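Local coordinates for protein dipeptide Epimerase (PDB 3JVA) that belongs to the mandelate racemase/muconate lactonizing enzyme family of the enolase type and carries magnesium in its barrel domain, at residues 76-81 and 107-112; 131-136 and 318-323; 155-160 and 183-188. All coordinates share one frame; numbering follows the deposited sequence.

Interaction 1. Residues 76-81 and 107-112; sequences LNPFNI and YDLMGQ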
ATOM      1  N   LEU B  76     -12.917  34.373  32.006  1.00 23.31           N
ATOM      2  CA  LEU B  76     -13.555  33.337  31.194  1.00 23.20           C
ATOM      3  C   LEU B  76     -14.509  32.506  32.045  1.00 22.28           C
ATOM      4  O   LEU B  76     -14.394  32.470  33.269  1.00 22.40           O
ATOM      5  CB  LEU B  76     -12.502  32.409  30.575  1.00 24.03           C
ATOM      6  CG  LEU B  76     -11.478  33.045  29.630  1.00 25.96           C
ATOM      7  CD1 LEU B  76     -10.522  31.974  29.115  1.00 24.74           C
ATOM      8  CD2 LEU B  76     -12.192  33.714  28.475  1.00 27.07           C
ATOM      9  N   ASN B  77     -15.457  31.854  31.381  1.00 21.55           N
ATOM     10  CA  ASN B  77     -16.434  30.998  32.051  1.00 21.47           C
ATOM     11  C   ASN B  77     -15.809  29.607  32.129  1.00 21.28           C
ATOM     12  O   ASN B  77     -15.330  29.093  31.123  1.00 21.73           O
ATOM     13  CB  ASN B  77     -17.714  30.917  31.221  1.00 23.25           C
ATOM     14  CG  ASN B  77     -18.844  30.231  31.956  1.00 24.81           C
ATOM     15  OD1 ASN B  77     -18.629  29.265  32.689  1.00 24.90           O
ATOM     16  ND2 ASN B  77     -20.065  30.718  31.748  1.00 26.57           N
ATOM     17  N   PRO B  78     -15.798  28.984  33.320  1.00 22.25           N
ATOM     18  CA  PRO B  78     -15.212  27.642  33.444  1.00 22.34           C
ATOM     19  C   PRO B  78     -15.840  26.620  32.489  1.00 22.78           C
ATOM     20  O   PRO B  78     -15.191  25.655  32.090  1.00 23.25           O
ATOM     21  CB  PRO B  78     -15.459  27.299  34.913  1.00 22.07           C
ATOM     22  CG  PRO B  78     -15.321  28.638  35.580  1.00 23.89           C
ATOM     23  CD  PRO B  78     -16.123  29.535  34.649  1.00 22.55           C
ATOM     24  N   PHE B  79     -17.104  26.826  32.132  1.00 22.12           N
ATOM     25  CA  PHE B  79     -17.797  25.922  31.215  1.00 20.81           C
ATOM     26  C   PHE B  79     -17.252  26.031  29.797  1.00 20.29           C
ATOM     27  O   PHE B  79     -17.420  25.121  28.981  1.00 21.08           O
ATOM     28  CB  PHE B  79     -19.296  26.218  31.216  1.00 22.44           C
ATOM     29  CG  PHE B  79     -20.028  25.563  32.345  1.00 22.61           C
ATOM     30  CD1 PHE B  79     -20.322  24.203  32.296  1.00 23.74           C
ATOM     31  CD2 PHE B  79     -20.369  26.285  33.481  1.00 25.64           C
ATOM     32  CE1 PHE B  79     -20.949  23.569  33.371  1.00 24.79           C
ATOM     33  CE2 PHE B  79     -20.993  25.659  34.558  1.00 27.36           C
ATOM     34  CZ  PHE B  79     -21.280  24.298  34.499  1.00 24.32           C
ATOM     35  N   ASN B  80     -16.606  27.153  29.506  1.00 19.92           N
ATOM     36  CA  ASN B  80     -16.024  27.357  28.189  1.00 18.92           C
ATOM     37  C   ASN B  80     -14.685  26.627  28.179  1.00 19.67           C
ATOM     38  O   ASN B  80     -13.618  27.234  28.008  1.00 17.14           O
ATOM     39  CB  ASN B  80     -15.817  28.848  27.924  1.00 18.89           C
ATOM     40  CG  ASN B  80     -15.525  29.141  26.469  1.00 22.03           C
ATOM     41  OD1 ASN B  80     -15.290  28.229  25.673  1.00 17.89           O
ATOM     42  ND2 ASN B  80     -15.536  30.425  26.109  1.00 20.98           N
ATOM     43  N   ILE B  81     -14.750  25.312  28.368  1.00 18.51           N
ATOM     44  CA  ILE B  81     -13.547  24.486  28.404  1.00 20.16           C
ATOM     45  C   ILE B  81     -12.865  24.498  27.032  1.00 20.08           C
ATOM     46  O   ILE B  81     -11.650  24.307  26.920  1.00 20.37           O
ATOM     47  CB  ILE B  81     -13.904  23.036  28.841  1.00 19.24           C
ATOM     48  CG1 ILE B  81     -12.628  22.230  29.101  1.00 20.36           C
ATOM     49  CG2 ILE B  81     -14.760  22.355  27.785  1.00 20.47           C
ATOM     50  CD1 ILE B  81     -11.803  22.736  30.281  1.00 18.89           C
ATOM     51  N   TYR B 107     -13.409  21.633  35.545  1.00 19.16           N
ATOM     52  CA  TYR B 107     -14.462  20.638  35.604  1.00 19.74           C
ATOM     53  C   TYR B 107     -15.030  20.571  37.023  1.00 19.55           C
ATOM     54  O   TYR B 107     -16.222  20.341  37.198  1.00 17.76           O
ATOM     55  CB  TYR B 107     -13.954  19.260  35.165  1.00 20.41           C
ATOM     56  CG  TYR B 107     -13.938  19.082  33.665  1.00 18.50           C
ATOM     57  CD1 TYR B 107     -12.780  19.321  32.926  1.00 19.68           C
ATOM     58  CD2 TYR B 107     -15.091  18.696  32.978  1.00 20.48           C
ATOM     59  CE1 TYR B 107     -12.769  19.182  31.540  1.00 18.79           C
ATOM     60  CE2 TYR B 107     -15.093  18.554  31.591  1.00 20.60           C
ATOM     61  CZ  TYR B 107     -13.929  18.799  30.879  1.00 19.31           C
ATOM     62  OH  TYR B 107     -13.921  18.651  29.512  1.00 18.94           O
ATOM     63  N   ASP B 108     -14.186  20.788  38.032  1.00 19.56           N
ATOM     64  CA  ASP B 108     -14.664  20.764  39.417  1.00 19.34           C
ATOM     65  C   ASP B 108     -15.680  21.899  39.557  1.00 20.98           C
ATOM     66  O   ASP B 108     -16.756  21.717  40.135  1.00 20.47           O
ATOM     67  CB  ASP B 108     -13.495  20.958  40.391  1.00 20.09           C
ATOM     68  CG  ASP B 108     -13.905  20.781  41.850  1.00 20.84           C
ATOM     69  OD1 ASP B 108     -14.966  20.174  42.109  1.00 22.81           O
ATOM     70  OD2 ASP B 108     -13.157  21.236  42.739  1.00 21.67           O
ATOM     71  N   LEU B 109     -15.338  23.061  38.998  1.00 20.05           N
ATOM     72  CA  LEU B 109     -16.223  24.226  39.038  1.00 21.01           C
ATOM     73  C   LEU B 109     -17.523  23.956  38.284  1.00 21.48           C
ATOM     74  O   LEU B 109     -18.590  24.401  38.704  1.00 23.21           O
ATOM     75  CB  LEU B 109     -15.521  25.464  38.455  1.00 21.16           C
ATOM     76  CG  LEU B 109     -14.547  26.192  39.395  1.00 20.38           C
ATOM     77  CD1 LEU B 109     -13.767  27.256  38.626  1.00 22.04           C
ATOM     78  CD2 LEU B 109     -15.335  26.832  40.549  1.00 21.15           C
ATOM     79  N   MET B 110     -17.442  23.241  37.165  1.00 22.42           N
ATOM     80  CA  MET B 110     -18.647  22.915  36.408  1.00 21.22           C
ATOM     81  C   MET B 110     -19.594  22.094  37.289  1.00 23.10           C
ATOM     82  O   MET B 110     -20.801  22.347  37.334  1.00 22.29           O
ATOM     83  CB  MET B 110     -18.298  22.107  35.151  1.00 22.58           C
ATOM     84  CG  MET B 110     -17.604  22.910  34.064  1.00 23.59           C
ATOM     85  SD  MET B 110     -17.427  21.930  32.556  1.00 26.40           S
ATOM     86  CE  MET B 110     -15.704  22.307  32.104  1.00 26.75           C
ATOM     87  N   GLY B 111     -19.043  21.105  37.985  1.00 22.77           N
ATOM     88  CA  GLY B 111     -19.867  20.276  38.851  1.00 22.69           C
ATOM     89  C   GLY B 111     -20.470  21.082  39.990  1.00 24.40           C
ATOM     90  O   GLY B 111     -21.644  20.922  40.332  1.00 24.61           O
ATOM     91  N   GLN B 112     -19.669  21.963  40.576  1.00 24.90           N
ATOM     92  CA  GLN B 112     -20.146  22.781  41.679  1.00 26.14           C
ATOM     93  C   GLN B 112     -21.274  23.715  41.249  1.00 26.21           C
ATOM     94  O   GLN B 112     -22.263  23.859  41.964  1.00 27.21           O
ATOM     95  CB  GLN B 112     -18.984  23.562  42.291  1.00 27.97           C
ATOM     96  CG  GLN B 112     -18.013  22.646  43.027  1.00 32.03           C
ATOM     97  CD  GLN B 112     -16.914  23.393  43.738  1.00 35.13           C
ATOM     98  OE1 GLN B 112     -17.172  24.341  44.479  1.00 38.35           O
ATOM     99  NE2 GLN B 112     -15.676  22.960  43.533  1.00 34.98           N
TER

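Interaction 2. Residues 131-136 and 318-323; sequences TDITLG and DLDATF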
ATOM      1  N   THR B 131     -10.169  -0.182  41.305  1.00 20.29           N
ATOM      2  CA  THR B 131      -8.786   0.047  40.932  1.00 20.89           C
ATOM      3  C   THR B 131      -7.899  -1.102  41.366  1.00 22.47           C
ATOM      4  O   THR B 131      -8.232  -1.849  42.292  1.00 21.41           O
ATOM      5  CB  THR B 131      -8.214   1.334  41.566  1.00 21.46           C
ATOM      6  OG1 THR B 131      -6.831   1.456  41.208  1.00 21.43           O
ATOM      7  CG2 THR B 131      -8.326   1.288  43.092  1.00 19.55           C
ATOM      8  N   ASP B 132      -6.777  -1.259  40.674  1.00 22.79           N
ATOM      9  CA  ASP B 132      -5.816  -2.280  41.051  1.00 22.63           C
ATOM     10  C   ASP B 132      -4.925  -1.556  42.049  1.00 22.44           C
ATOM     11  O   ASP B 132      -5.212  -0.423  42.449  1.00 22.90           O
ATOM     12  CB  ASP B 132      -4.964  -2.729  39.847  1.00 22.62           C
ATOM     13  CG  ASP B 132      -4.143  -1.588  39.233  1.00 23.49           C
ATOM     14  OD1 ASP B 132      -3.713  -0.668  39.969  1.00 21.92           O
ATOM     15  OD2 ASP B 132      -3.906  -1.623  38.006  1.00 22.70           O
ATOM     16  N   ILE B 133      -3.852  -2.209  42.462  1.00 21.88           N
ATOM     17  CA  ILE B 133      -2.892  -1.584  43.350  1.00 22.68           C
ATOM     18  C   ILE B 133      -1.533  -2.101  42.909  1.00 24.39           C
ATOM     19  O   ILE B 133      -1.370  -3.293  42.606  1.00 24.09           O
ATOM     20  CB  ILE B 133      -3.144  -1.910  44.849  1.00 22.39           C
ATOM     21  CG1 ILE B 133      -2.169  -1.093  45.709  1.00 23.53           C
ATOM     22  CG2 ILE B 133      -2.965  -3.395  45.116  1.00 22.08           C
ATOM     23  CD1 ILE B 133      -2.503  -1.097  47.189  1.00 23.02           C
ATOM     24  N   THR B 134      -0.568  -1.192  42.840  1.00 24.48           N
ATOM     25  CA  THR B 134       0.780  -1.533  42.411  1.00 25.97           C
ATOM     26  C   THR B 134       1.636  -2.021  43.572  1.00 26.24           C
ATOM     27  O   THR B 134       1.653  -1.418  44.638  1.00 26.22           O
ATOM     28  CB  THR B 134       1.467  -0.307  41.756  1.00 27.54           C
ATOM     29  OG1 THR B 134       0.729   0.091  40.594  1.00 28.47           O
ATOM     30  CG2 THR B 134       2.900  -0.641  41.350  1.00 27.89           C
ATOM     31  N   LEU B 135       2.337  -3.129  43.364  1.00 25.51           N
ATOM     32  CA  LEU B 135       3.213  -3.664  44.394  1.00 27.47           C
ATOM     33  C   LEU B 135       4.608  -3.127  44.114  1.00 27.77           C
ATOM     34  O   LEU B 135       5.115  -3.258  42.998  1.00 29.92           O
ATOM     35  CB  LEU B 135       3.235  -5.196  44.350  1.00 26.31           C
ATOM     36  CG  LEU B 135       1.915  -5.939  44.570  1.00 26.38           C
ATOM     37  CD1 LEU B 135       2.168  -7.436  44.452  1.00 27.88           C
ATOM     38  CD2 LEU B 135       1.333  -5.604  45.938  1.00 28.73           C
ATOM     39  N   GLY B 136       5.225  -2.514  45.118  1.00 26.87           N
ATOM     40  CA  GLY B 136       6.557  -1.975  44.931  1.00 28.62           C
ATOM     41  C   GLY B 136       7.569  -3.073  44.673  1.00 28.81           C
ATOM     42  O   GLY B 136       7.472  -4.157  45.248  1.00 28.83           O
ATOM     43  N   ASP B 318      -5.932   2.148  37.238  1.00 19.75           N
ATOM     44  CA  ASP B 318      -4.721   1.974  38.029  1.00 22.48           C
ATOM     45  C   ASP B 318      -4.582   3.318  38.736  1.00 20.73           C
ATOM     46  O   ASP B 318      -3.717   4.121  38.405  1.00 19.96           O
ATOM     47  CB  ASP B 318      -3.524   1.701  37.107  1.00 23.17           C
ATOM     48  CG  ASP B 318      -2.211   1.600  37.861  1.00 25.76           C
ATOM     49  OD1 ASP B 318      -2.221   1.119  39.013  1.00 25.01           O
ATOM     50  OD2 ASP B 318      -1.166   1.992  37.296  1.00 26.05           O
ATOM     51  N   LEU B 319      -5.467   3.550  39.703  1.00 20.97           N
ATOM     52  CA  LEU B 319      -5.506   4.811  40.446  1.00 21.14           C
ATOM     53  C   LEU B 319      -5.266   4.536  41.923  1.00 21.09           C
ATOM     54  O   LEU B 319      -6.178   4.628  42.739  1.00 21.59           O
ATOM     55  CB  LEU B 319      -6.877   5.464  40.246  1.00 19.76           C
ATOM     56  CG  LEU B 319      -7.284   5.683  38.785  1.00 20.03           C
ATOM     57  CD1 LEU B 319      -8.740   6.118  38.718  1.00 20.44           C
ATOM     58  CD2 LEU B 319      -6.371   6.727  38.142  1.00 21.15           C
ATOM     59  N   ASP B 320      -4.017   4.226  42.252  1.00 21.30           N
ATOM     60  CA  ASP B 320      -3.631   3.867  43.612  1.00 21.11           C
ATOM     61  C   ASP B 320      -2.721   4.856  44.334  1.00 22.66           C
ATOM     62  O   ASP B 320      -2.232   4.560  45.422  1.00 20.88           O
ATOM     63  CB  ASP B 320      -2.935   2.504  43.566  1.00 20.90           C
ATOM     64  CG  ASP B 320      -1.673   2.523  42.716  1.00 25.91           C
ATOM     65  OD1 ASP B 320      -1.474   3.485  41.935  1.00 24.33           O
ATOM     66  OD2 ASP B 320      -0.877   1.568  42.817  1.00 25.89           O
ATOM     67  N   ALA B 321      -2.499   6.029  43.751  1.00 21.51           N
ATOM     68  CA  ALA B 321      -1.605   7.002  44.374  1.00 22.30           C
ATOM     69  C   ALA B 321      -1.958   7.400  45.811  1.00 21.80           C
ATOM     70  O   ALA B 321      -1.060   7.565  46.637  1.00 21.62           O
ATOM     71  CB  ALA B 321      -1.497   8.250  43.499  1.00 20.24           C
ATOM     72  N   THR B 322      -3.242   7.552  46.128  1.00 22.34           N
ATOM     73  CA  THR B 322      -3.592   7.960  47.488  1.00 22.82           C
ATOM     74  C   THR B 322      -3.218   6.921  48.535  1.00 24.62           C
ATOM     75  O   THR B 322      -2.993   7.266  49.699  1.00 24.49           O
ATOM     76  CB  THR B 322      -5.100   8.294  47.652  1.00 22.11           C
ATOM     77  OG1 THR B 322      -5.890   7.107  47.503  1.00 22.09           O
ATOM     78  CG2 THR B 322      -5.534   9.331  46.620  1.00 23.84           C
ATOM     79  N   PHE B 323      -3.133   5.659  48.124  1.00 23.19           N
ATOM     80  CA  PHE B 323      -2.797   4.582  49.055  1.00 24.77           C
ATOM     81  C   PHE B 323      -1.356   4.641  49.547  1.00 24.97           C
ATOM     82  O   PHE B 323      -1.023   4.038  50.569  1.00 26.40           O
ATOM     83  CB  PHE B 323      -3.035   3.209  48.412  1.00 23.64           C
ATOM     84  CG  PHE B 323      -4.379   3.058  47.762  1.00 23.60           C
ATOM     85  CD1 PHE B 323      -5.484   3.763  48.221  1.00 24.54           C
ATOM     86  CD2 PHE B 323      -4.543   2.179  46.695  1.00 25.48           C
ATOM     87  CE1 PHE B 323      -6.736   3.596  47.629  1.00 26.90           C
ATOM     88  CE2 PHE B 323      -5.788   2.003  46.096  1.00 25.81           C
ATOM     89  CZ  PHE B 323      -6.884   2.710  46.562  1.00 26.80           C
TER
HETATM   90  O   HOH W   1       0.256   2.905  39.822  1.00 34.53           O

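Interaction 3. Residues 155-160 and 183-188; sequences FDTLKI and DIKLRL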
ATOM      1  N   PHE B 155      -8.470  -6.334  47.055  1.00 23.55           N
ATOM      2  CA  PHE B 155      -7.974  -6.124  45.696  1.00 24.70           C
ATOM      3  C   PHE B 155      -8.008  -7.420  44.890  1.00 25.69           C
ATOM      4  O   PHE B 155      -7.633  -8.480  45.387  1.00 25.11           O
ATOM      5  CB  PHE B 155      -6.552  -5.564  45.746  1.00 25.28           C
ATOM      6  CG  PHE B 155      -6.493  -4.130  46.182  1.00 25.80           C
ATOM      7  CD1 PHE B 155      -6.777  -3.107  45.282  1.00 25.28           C
ATOM      8  CD2 PHE B 155      -6.219  -3.802  47.504  1.00 25.81           C
ATOM      9  CE1 PHE B 155      -6.793  -1.776  45.693  1.00 24.52           C
ATOM     10  CE2 PHE B 155      -6.233  -2.472  47.928  1.00 26.72           C
ATOM     11  CZ  PHE B 155      -6.522  -1.458  47.019  1.00 26.26           C
ATOM     12  N   ASP B 156      -8.470  -7.330  43.649  1.00 26.38           N
ATOM     13  CA  ASP B 156      -8.546  -8.497  42.779  1.00 26.77           C
ATOM     14  C   ASP B 156      -7.577  -8.355  41.607  1.00 25.78           C
ATOM     15  O   ASP B 156      -7.480  -9.242  40.758  1.00 25.82           O
ATOM     16  CB  ASP B 156      -9.977  -8.678  42.260  1.00 30.05           C
ATOM     17  CG  ASP B 156     -10.444  -7.514  41.398  1.00 34.61           C
ATOM     18  OD1 ASP B 156     -11.647  -7.475  41.052  1.00 36.32           O
ATOM     19  OD2 ASP B 156      -9.615  -6.643  41.059  1.00 34.90           O
ATOM     20  N   THR B 157      -6.855  -7.238  41.574  1.00 23.17           N
ATOM     21  CA  THR B 157      -5.896  -6.976  40.506  1.00 23.73           C
ATOM     22  C   THR B 157      -4.636  -6.320  41.060  1.00 23.61           C
ATOM     23  O   THR B 157      -4.697  -5.291  41.741  1.00 25.33           O
ATOM     24  CB  THR B 157      -6.513  -6.063  39.424  1.00 23.41           C
ATOM     25  OG1 THR B 157      -7.746  -6.635  38.967  1.00 25.92           O
ATOM     26  CG2 THR B 157      -5.562  -5.911  38.237  1.00 23.97           C
ATOM     27  N   LEU B 158      -3.493  -6.930  40.774  1.00 22.97           N
ATOM     28  CA  LEU B 158      -2.211  -6.423  41.233  1.00 23.18           C
ATOM     29  C   LEU B 158      -1.371  -6.029  40.028  1.00 24.36           C
ATOM     30  O   LEU B 158      -1.416  -6.682  38.986  1.00 25.28           O
ATOM     31  CB  LEU B 158      -1.471  -7.494  42.037  1.00 23.91           C
ATOM     32  CG  LEU B 158      -2.254  -8.106  43.198  1.00 24.18           C
ATOM     33  CD1 LEU B 158      -1.462  -9.274  43.782  1.00 24.94           C
ATOM     34  CD2 LEU B 158      -2.529  -7.045  44.255  1.00 24.42           C
ATOM     35  N   LYS B 159      -0.607  -4.957  40.180  1.00 24.09           N
ATOM     36  CA  LYS B 159       0.243  -4.462  39.111  1.00 24.46           C
ATOM     37  C   LYS B 159       1.690  -4.433  39.567  1.00 24.69           C
ATOM     38  O   LYS B 159       1.983  -3.996  40.681  1.00 24.55           O
ATOM     39  CB  LYS B 159      -0.197  -3.052  38.711  1.00 26.08           C
ATOM     40  CG  LYS B 159       0.748  -2.346  37.751  1.00 28.44           C
ATOM     41  CD  LYS B 159       0.124  -1.055  37.238  1.00 32.41           C
ATOM     42  CE  LYS B 159       1.138  -0.198  36.498  1.00 33.78           C
ATOM     43  NZ  LYS B 159       2.157   0.328  37.444  1.00 35.40           N
ATOM     44  N   ILE B 160       2.591  -4.912  38.714  1.00 24.20           N
ATOM     45  CA  ILE B 160       4.011  -4.911  39.043  1.00 25.30           C
ATOM     46  C   ILE B 160       4.857  -4.551  37.833  1.00 25.32           C
ATOM     47  O   ILE B 160       4.509  -4.863  36.692  1.00 24.48           O
ATOM     48  CB  ILE B 160       4.511  -6.280  39.582  1.00 30.29           C
ATOM     49  CG1 ILE B 160       4.566  -7.305  38.454  1.00 31.32           C
ATOM     50  CG2 ILE B 160       3.605  -6.764  40.703  1.00 32.43           C
ATOM     51  CD1 ILE B 160       5.328  -8.568  38.817  1.00 34.59           C
ATOM     52  N   ASP B 183      -7.049 -16.587  40.648  1.00 29.47           N
ATOM     53  CA  ASP B 183      -8.238 -15.753  40.508  1.00 30.66           C
ATOM     54  C   ASP B 183      -7.905 -14.270  40.618  1.00 30.75           C
ATOM     55  O   ASP B 183      -8.785 -13.420  40.483  1.00 32.58           O
ATOM     56  CB  ASP B 183      -9.289 -16.116  41.558  1.00 33.61           C
ATOM     57  CG  ASP B 183      -9.938 -17.455  41.283  1.00 36.62           C
ATOM     58  OD1 ASP B 183     -10.365 -17.673  40.128  1.00 39.10           O
ATOM     59  OD2 ASP B 183     -10.026 -18.282  42.215  1.00 38.46           O
ATOM     60  N   ILE B 184      -6.636 -13.962  40.864  1.00 29.33           N
ATOM     61  CA  ILE B 184      -6.201 -12.574  40.982  1.00 27.62           C
ATOM     62  C   ILE B 184      -5.538 -12.168  39.669  1.00 27.86           C
ATOM     63  O   ILE B 184      -4.682 -12.885  39.145  1.00 27.64           O
ATOM     64  CB  ILE B 184      -5.184 -12.395  42.143  1.00 27.15           C
ATOM     65  CG1 ILE B 184      -5.828 -12.794  43.474  1.00 27.37           C
ATOM     66  CG2 ILE B 184      -4.706 -10.945  42.207  1.00 26.19           C
ATOM     67  CD1 ILE B 184      -7.057 -11.983  43.845  1.00 28.31           C
ATOM     68  N   LYS B 185      -5.944 -11.024  39.128  1.00 25.39           N
ATOM     69  CA  LYS B 185      -5.372 -10.551  37.876  1.00 25.51           C
ATOM     70  C   LYS B 185      -4.027  -9.888  38.105  1.00 24.11           C
ATOM     71  O   LYS B 185      -3.838  -9.150  39.078  1.00 24.01           O
ATOM     72  CB  LYS B 185      -6.338  -9.582  37.184  1.00 26.92           C
ATOM     73  CG  LYS B 185      -7.555 -10.279  36.586  1.00 29.51           C
ATOM     74  CD  LYS B 185      -8.563  -9.293  36.007  1.00 34.66           C
ATOM     75  CE  LYS B 185      -9.201  -8.447  37.097  1.00 35.15           C
ATOM     76  NZ  LYS B 185     -10.286  -7.575  36.562  1.00 38.62           N
ATOM     77  N   LEU B 186      -3.086 -10.166  37.212  1.00 23.27           N
ATOM     78  CA  LEU B 186      -1.750  -9.597  37.313  1.00 23.28           C
ATOM     79  C   LEU B 186      -1.442  -8.763  36.082  1.00 23.21           C
ATOM     80  O   LEU B 186      -1.423  -9.280  34.966  1.00 24.68           O
ATOM     81  CB  LEU B 186      -0.702 -10.707  37.451  1.00 25.75           C
ATOM     82  CG  LEU B 186      -0.720 -11.530  38.741  1.00 28.17           C
ATOM     83  CD1 LEU B 186       0.330 -12.631  38.657  1.00 30.33           C
ATOM     84  CD2 LEU B 186      -0.436 -10.621  39.931  1.00 29.79           C
ATOM     85  N   ARG B 187      -1.228  -7.467  36.295  1.00 23.47           N
ATOM     86  CA  ARG B 187      -0.896  -6.537  35.215  1.00 24.48           C
ATOM     87  C   ARG B 187       0.575  -6.194  35.315  1.00 25.08           C
ATOM     88  O   ARG B 187       1.049  -5.794  36.380  1.00 25.23           O
ATOM     89  CB  ARG B 187      -1.690  -5.237  35.350  1.00 25.63           C
ATOM     90  CG  ARG B 187      -3.152  -5.399  35.136  1.00 28.26           C
ATOM     91  CD  ARG B 187      -3.911  -4.104  35.357  1.00 24.32           C
ATOM     92  NE  ARG B 187      -5.331  -4.341  35.142  1.00 25.38           N
ATOM     93  CZ  ARG B 187      -6.305  -3.604  35.652  1.00 24.19           C
ATOM     94  NH1 ARG B 187      -6.023  -2.560  36.421  1.00 23.99           N
ATOM     95  NH2 ARG B 187      -7.564  -3.927  35.403  1.00 28.32           N
ATOM     96  N   LEU B 188       1.294  -6.321  34.207  1.00 23.40           N
ATOM     97  CA  LEU B 188       2.711  -6.008  34.215  1.00 21.96           C
ATOM     98  C   LEU B 188       2.974  -4.740  33.420  1.00 23.20           C
ATOM     99  O   LEU B 188       2.291  -4.466  32.436  1.00 22.80           O
ATOM    100  CB  LEU B 188       3.512  -7.155  33.594  1.00 22.35           C
ATOM    101  CG  LEU B 188       3.181  -8.558  34.106  1.00 22.22           C
ATOM    102  CD1 LEU B 188       4.170  -9.544  33.511  1.00 23.29           C
ATOM    103  CD2 LEU B 188       3.229  -8.586  35.634  1.00 22.94           C
TER

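Interaction 1. Residues 76-81 and 107-112
The turn of F79 rests against one flank of helix 96-114 at M110, the two CA atoms 6.1 Å apart, where the loop 76-81 passes from helix 59-73 into helix 81-91. M110 carries most of the contact. Its CG lies over one face of the F79 ring, shifted toward the rim, in a CH-pi contact 3.7 Å from the ring centroid. M110 SD sits obliquely, 4.5 Å from the same centroid, which makes a Met-aromatic pair. A chi3 of -135° then carries M110 CE to 3.4 Å from P78 O and 3.8 Å from I81 CB, where it also lies over the centre of the Y107 ring. I81 crosses Y107 at about a right angle, I81 CD1 lying 3.9 Å from Y107 CE1 and I81 CG1 beside the hydroxyl OH. Elsewhere, P78 CG touches L109 CD1 at 3.7 Å.

The loop is shaped by its own polar groups. A type I turn runs from N77 to N80, and N77 OD1 accepts the F79 amide in an Asx turn, F79 N to N77 OD1 measuring 2.9 Å. N80 is the N-cap of helix 81-91, its OD1 bonded to K83 N. L116 of a second subunit packs on F79, so the ring also belongs to a subunit interface. The contact joins the loop between helices 59-73 and 81-91 to helix 96-114. Its chemistry is mainly apolar and buried: a ring face, a thioether and aliphatic branches meet across it, while N77 OD1 and N80 OD1 each accept a backbone amide.

Interaction 2. Residues 131-136 and 318-323
T131 OG1 takes the amide of L319, L319 N to T131 OG1 being 2.9 Å, and itself donates to D132 O. OG1 stands anti to the backbone N (chi1 177°), while CG2 meets the edge of the F323 ring, tip to tip with that side chain. I133 CD1 closes this apolar side at 3.9 Å from F323 CD2; T131, I133 and F323 are all buried. Strand 128-134 is the first of the parallel strands of the modified (beta/alpha)8, or (beta/alpha)7beta, barrel of the enolase superfamily, and 318-323 leaves the last, 314-317, so the contact lies where the barrel closes.

The other side is polar, and T134 and D320 are partly exposed. D320 OD2 accepts T134 N at 2.8 Å, met on its anti side. D132 OD1 and D318 OD1 approach to 2.5 Å, their carboxylate planes 58° apart; D132 OD2 has its strongest partner in R187, a salt bridge. At this margin a water lies within bonding distance of T134 OG1, D318 OD2 and D320 OD1; it can donate to the aspartates, though acceptors in reach outnumber its protons. K159 NZ makes a weak hydrogen bond to T134 OG1 and a long, weak ion pair with D318 OD2. A magnesium ion lies about 6 Å from the D318 side chain.

Interaction 3. Residues 155-160 and 183-188
T157 and K185 begin a parallel pairing of strands 157-160 and 185-188, whose axes approach to 4.7 Å at 23°. Four backbone bonds stitch the strands: K185 N to D156 O, L158 N to K185 O, R187 N to L158 O and I160 N to R187 O, the third the straightest at 173°.

R187 can be followed outward from this backbone. R187 CB lies 3.9 Å from L158 O; CG and CD then pass T157 CG2, and the chain stays extended as far as NE. T157 CG2 caps one face of the guanidinium, over its centre, 3.5 Å from R187 CZ. At the tip, NE forms a salt bridge with E212, in the loop before strand 213-215, while NH1 turns to D132 on strand 128-134. The other branch of T157, OG1, donates to D156 OD2 from above the carboxylate plane.

L158, I160, L186 and L188 project from the other face, the first two toward helices 140-152 and 166-180 between them, L186 toward 166-180. L158 CG touches I184 CG2 at 3.9 Å, and I160 and L188 lie side by side, CG1 of I160 and CD2 of L188 only 3.4 Å apart, tighter than usual. Strand 157-161, helix 166-180 and strand 185-189 form a beta-alpha-beta unit of the barrel. The chemistry thus divides by face: leucines and isoleucine on one, and on the other polar and charged groups, T157, K159, K185 and R187, the positive charge of the buried guanidinium probably balanced by D132 and E212.

How the interactions relate
Interactions 2 and 3 belong to one barrel and touch, their centres about 11 Å apart, whereas interaction 1 lies in the N-terminal domain, its centre about 29 Å from that of interaction 2 and 36 Å from that of interaction 3. Strands 128-134 and 157-161 are neighbours in the sheet. L135 N and K159 O, 2.8 Å apart, make a probable hydrogen bond between the two contacts, and D318 OD2 lies 3.3 Å from K159 CE. Along the chain, interaction 3 is nested in the loop that interaction 2 closes. Magnesium, held by D189, E215 and D240, is about 5 Å from the K159 side chain; D189 directly follows 183-188. A glycerol, probably from the crystallisation liquor, is hydrogen-bonded to K159 NZ.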